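Long-range contact in SnoaL-like domain-containing protein (Novosphingobium aromaticivorans, PDB 2RFR), which is of unknown function but adopts the NTF2-like, cystatin-type fold of the SnoaL-like family and packs against further copies of itself: residues E23-Y28 with N121-R126. Sequence-based numbering, arbitrary orientation.
Sequences ELIARY and NRWTFR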
ATOM      1  N   GLU A  23       7.709  -1.058  -7.323  1.00 10.55           N
ATOM      2  CA  GLU A  23       7.348  -0.036  -8.299  1.00 10.94           C
ATOM      3  C   GLU A  23       6.641  -0.642  -9.492  1.00 11.91           C
ATOM      4  O   GLU A  23       5.626  -0.079  -9.945  1.00 11.97           O
ATOM      5  CB  GLU A  23       8.607   0.823  -8.647  1.00 12.93           C
ATOM      6  CG  GLU A  23       8.432   1.874  -9.632  1.00 16.88           C
ATOM      7  CD  GLU A  23       7.611   3.072  -9.185  1.00 14.96           C
ATOM      8  OE1 GLU A  23       7.551   3.540  -7.981  1.00 15.44           O
ATOM      9  OE2 GLU A  23       7.183   3.696 -10.147  1.00 17.48           O
ATOM     10  N   LEU A  24       7.055  -1.808 -10.004  1.00 10.42           N
ATOM     11  CA  LEU A  24       6.317  -2.470 -11.081  1.00 10.99           C
ATOM     12  C   LEU A  24       4.886  -2.719 -10.678  1.00 10.22           C
ATOM     13  O   LEU A  24       3.957  -2.460 -11.441  1.00 11.06           O
ATOM     14  CB  LEU A  24       6.946  -3.838 -11.462  1.00 13.12           C
ATOM     15  CG  LEU A  24       8.272  -3.918 -12.188  1.00 15.46           C
ATOM     16  CD1 LEU A  24       8.717  -5.364 -12.301  1.00 15.78           C
ATOM     17  CD2 LEU A  24       8.143  -3.270 -13.620  1.00 15.41           C
ATOM     18  N   ILE A  25       4.698  -3.303  -9.510  1.00  8.92           N
ATOM     19  CA  ILE A  25       3.385  -3.640  -9.049  1.00  8.16           C
ATOM     20  C   ILE A  25       2.528  -2.374  -8.849  1.00  8.13           C
ATOM     21  O   ILE A  25       1.362  -2.351  -9.275  1.00  9.50           O
ATOM     22  CB  ILE A  25       3.433  -4.488  -7.758  1.00  9.01           C
ATOM     23  CG1 ILE A  25       4.250  -5.749  -7.999  1.00  8.77           C
ATOM     24  CG2 ILE A  25       1.999  -4.808  -7.241  1.00 10.14           C
ATOM     25  CD1 ILE A  25       4.522  -6.542  -6.688  1.00 11.00           C
ATOM     26  N   ALA A  26       3.117  -1.318  -8.308  1.00  7.88           N
ATOM     27  CA  ALA A  26       2.400  -0.045  -8.059  1.00  7.93           C
ATOM     28  C   ALA A  26       2.040   0.650  -9.368  1.00  8.34           C
ATOM     29  O   ALA A  26       1.104   1.454  -9.365  1.00  8.79           O
ATOM     30  CB  ALA A  26       3.226   0.838  -7.178  1.00  9.80           C
ATOM     31  N   ARG A  27       2.765   0.398 -10.469  1.00  8.08           N
ATOM     32  CA  ARG A  27       2.420   0.997 -11.736  1.00  8.18           C
ATOM     33  C   ARG A  27       1.275   0.312 -12.452  1.00  9.12           C
ATOM     34  O   ARG A  27       0.670   0.937 -13.314  1.00  8.84           O
ATOM     35  CB  ARG A  27       3.662   0.954 -12.667  1.00 10.29           C
ATOM     36  CG  ARG A  27       4.727   1.961 -12.272  1.00 10.36           C
ATOM     37  CD  ARG A  27       5.986   1.774 -13.180  1.00 16.65           C
ATOM     38  NE  ARG A  27       7.030   2.663 -12.711  1.00 26.54           N
ATOM     39  N   TYR A  28       0.971  -0.949 -12.136  1.00  7.90           N
ATOM     40  CA  TYR A  28      -0.021  -1.686 -12.866  1.00  8.01           C
ATOM     41  C   TYR A  28      -1.353  -0.936 -12.872  1.00  8.32           C
ATOM     42  O   TYR A  28      -1.960  -0.738 -13.938  1.00  8.49           O
ATOM     43  CB  TYR A  28      -0.181  -3.113 -12.278  1.00  8.61           C
ATOM     44  CG  TYR A  28      -1.247  -3.844 -13.045  1.00  9.72           C
ATOM     45  CD1 TYR A  28      -0.944  -4.577 -14.165  1.00 10.08           C
ATOM     46  CD2 TYR A  28      -2.611  -3.766 -12.666  1.00 10.40           C
ATOM     47  CE1 TYR A  28      -1.955  -5.155 -14.933  1.00 10.94           C
ATOM     48  CE2 TYR A  28      -3.596  -4.325 -13.478  1.00 11.32           C
ATOM     49  CZ  TYR A  28      -3.254  -5.005 -14.596  1.00 12.01           C
ATOM     50  OH  TYR A  28      -4.170  -5.577 -15.446  1.00 15.48           O
ATOM     51  N   ASN A 121      -3.352 -12.222  -5.511  0.55  6.65           N
ATOM     52  CA  ASN A 121      -2.421 -12.255  -6.630  0.55  7.14           C
ATOM     53  C   ASN A 121      -1.099 -12.824  -6.175  0.55  7.76           C
ATOM     54  O   ASN A 121      -0.587 -12.474  -5.122  0.55  8.00           O
ATOM     55  CB  ASN A 121      -2.084 -10.847  -7.157  0.55  6.46           C
ATOM     56  CG  ASN A 121      -3.263 -10.071  -7.615  0.55  9.49           C
ATOM     57  OD1 ASN A 121      -3.559 -10.040  -8.787  0.55 11.62           O
ATOM     58  ND2 ASN A 121      -4.036  -9.517  -6.677  0.55  9.49           N
ATOM     59  N   ARG A 122      -0.513 -13.618  -7.051  1.00  7.45           N
ATOM     60  CA  ARG A 122       0.858 -14.044  -6.959  1.00  7.98           C
ATOM     61  C   ARG A 122       1.575 -13.663  -8.227  1.00  7.89           C
ATOM     62  O   ARG A 122       1.123 -13.971  -9.326  1.00  8.92           O
ATOM     63  CB  ARG A 122       0.949 -15.575  -6.799  1.00  9.93           C
ATOM     64  CG  ARG A 122       2.399 -16.014  -6.554  1.00 13.66           C
ATOM     65  CD  ARG A 122       2.465 -17.488  -6.418  1.00 21.05           C
ATOM     66  NE  ARG A 122       1.969 -17.886  -5.135  1.00 29.59           N
ATOM     67  CZ  ARG A 122       2.612 -18.654  -4.276  1.00 33.82           C
ATOM     68  NH1 ARG A 122       3.828 -19.117  -4.541  1.00 43.31           N
ATOM     69  NH2 ARG A 122       2.004 -18.985  -3.149  1.00 28.09           N
ATOM     70  N   TRP A 123       2.697 -12.971  -8.070  1.00  7.83           N
ATOM     71  CA  TRP A 123       3.510 -12.474  -9.180  1.00  8.09           C
ATOM     72  C   TRP A 123       4.883 -13.105  -9.098  1.00  8.42           C
ATOM     73  O   TRP A 123       5.419 -13.268  -8.009  1.00  9.78           O
ATOM     74  CB  TRP A 123       3.707 -10.992  -9.044  1.00  8.95           C
ATOM     75  CG  TRP A 123       2.566 -10.054  -9.111  1.00  9.71           C
ATOM     76  CD1 TRP A 123       1.615  -9.838  -8.156  1.00 12.67           C
ATOM     77  CD2 TRP A 123       2.326  -9.085 -10.137  1.00  9.17           C
ATOM     78  NE1 TRP A 123       0.810  -8.818  -8.545  1.00 12.79           N
ATOM     79  CE2 TRP A 123       1.235  -8.295  -9.729  1.00 10.57           C
ATOM     80  CE3 TRP A 123       2.922  -8.802 -11.345  1.00  9.93           C
ATOM     81  CZ2 TRP A 123       0.750  -7.264 -10.496  1.00 11.51           C
ATOM     82  CZ3 TRP A 123       2.457  -7.746 -12.099  1.00 12.03           C
ATOM     83  CH2 TRP A 123       1.407  -6.971 -11.655  1.00 11.54           C
ATOM     84  N   THR A 124       5.462 -13.421 -10.229  1.00  8.18           N
ATOM     85  CA  THR A 124       6.863 -13.778 -10.354  1.00  8.15           C
ATOM     86  C   THR A 124       7.556 -12.786 -11.237  1.00  8.11           C
ATOM     87  O   THR A 124       6.947 -12.195 -12.133  1.00  9.47           O
ATOM     88  CB  THR A 124       7.040 -15.168 -10.846  1.00 10.16           C
ATOM     89  OG1 THR A 124       6.524 -15.265 -12.152  1.00 11.94           O
ATOM     90  CG2 THR A 124       6.413 -16.227  -9.961  1.00 13.61           C
ATOM     91  N   PHE A 125       8.862 -12.609 -10.995  1.00  8.32           N
ATOM     92  CA  PHE A 125       9.671 -11.607 -11.682  1.00  8.51           C
ATOM     93  C   PHE A 125      11.023 -12.192 -12.019  1.00  8.93           C
ATOM     94  O   PHE A 125      11.504 -13.121 -11.373  1.00  9.56           O
ATOM     95  CB  PHE A 125       9.884 -10.373 -10.799  1.00  8.76           C
ATOM     96  CG  PHE A 125       8.638  -9.735 -10.286  1.00  8.18           C
ATOM     97  CD1 PHE A 125       8.069 -10.192  -9.155  1.00  8.49           C
ATOM     98  CD2 PHE A 125       8.003  -8.732 -10.967  1.00  8.61           C
ATOM     99  CE1 PHE A 125       6.895  -9.632  -8.674  1.00  8.83           C
ATOM    100  CE2 PHE A 125       6.805  -8.154 -10.513  1.00  9.02           C
ATOM    101  CZ  PHE A 125       6.247  -8.649  -9.362  1.00  9.31           C
ATOM    102  N   ARG A 126      11.683 -11.545 -12.966  1.00  9.93           N
ATOM    103  CA  ARG A 126      13.093 -11.838 -13.192  1.00 11.92           C
ATOM    104  C   ARG A 126      13.857 -10.603 -13.556  1.00 10.90           C
ATOM    105  O   ARG A 126      13.344  -9.652 -14.084  1.00 10.39           O
ATOM    106  CB  ARG A 126      13.275 -12.953 -14.167  1.00 17.30           C
ATOM    107  CG  ARG A 126      13.048 -12.639 -15.536  1.00 18.30           C
ATOM    108  CD  ARG A 126      13.661 -13.810 -16.364  1.00 25.69           C
ATOM    109  NE  ARG A 126      13.389 -13.547 -17.736  1.00 23.50           N
ATOM    110  CZ  ARG A 126      12.459 -14.131 -18.495  1.00 23.72           C
ATOM    111  NH1 ARG A 126      11.690 -15.127 -18.055  1.00 22.60           N
ATOM    112  NH2 ARG A 126      12.365 -13.717 -19.746  1.00 27.37           N
TER
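Ile25 lies across two aromatic side chains, Trp123 and Phe125, that project from strand 112-128; together with Leu24 and Tyr28 it packs the long N-terminal helix 5-33 against that strand in the NTF2-like (cystatin-like) fold, in which a helix lies across the concave side of the curved sheet. Its CG1 stands over the centre of one face of the Trp123 indole, 4.3 Å above the ring plane. The same branch also meets Phe125, with CG1 and CD1 of Ile25 each 3.8 Å from CZ of Phe125; the two side chains cross at nearly a right angle. One turn on, Tyr28 comes to the edge of the indole, its CD1 near the ring plane and 4.2 Å from CH2 of Trp123, again with the side chains crossing at about a right angle. Leu24 closes the Phe125 end tip to tip, its CD1 3.7 Å from Phe125 CD2. No hydrogen bond joins the two segments, so apolar packing does all the work here, with the axes 11.3 Å apart and running at 128°.

Further out, Trp123 also leans on Leu85, Cys101 and Arg137, while Phe125 rests on Ala99 and Trp132, so neighbouring strands hold both rings. Arg137 forms a cation-pi contact with the Tyr28 ring and also donates to Asn121 OD1. The helix has a second partner: Glu23 forms salt bridges with Arg18 and Arg22 of the second subunit. An intrahelical salt bridge joins Glu23 OE2 to Arg27 NE at 2.8 Å. Tyr28 reaches Trp123 because its CG is anti to the backbone N (chi1 179°).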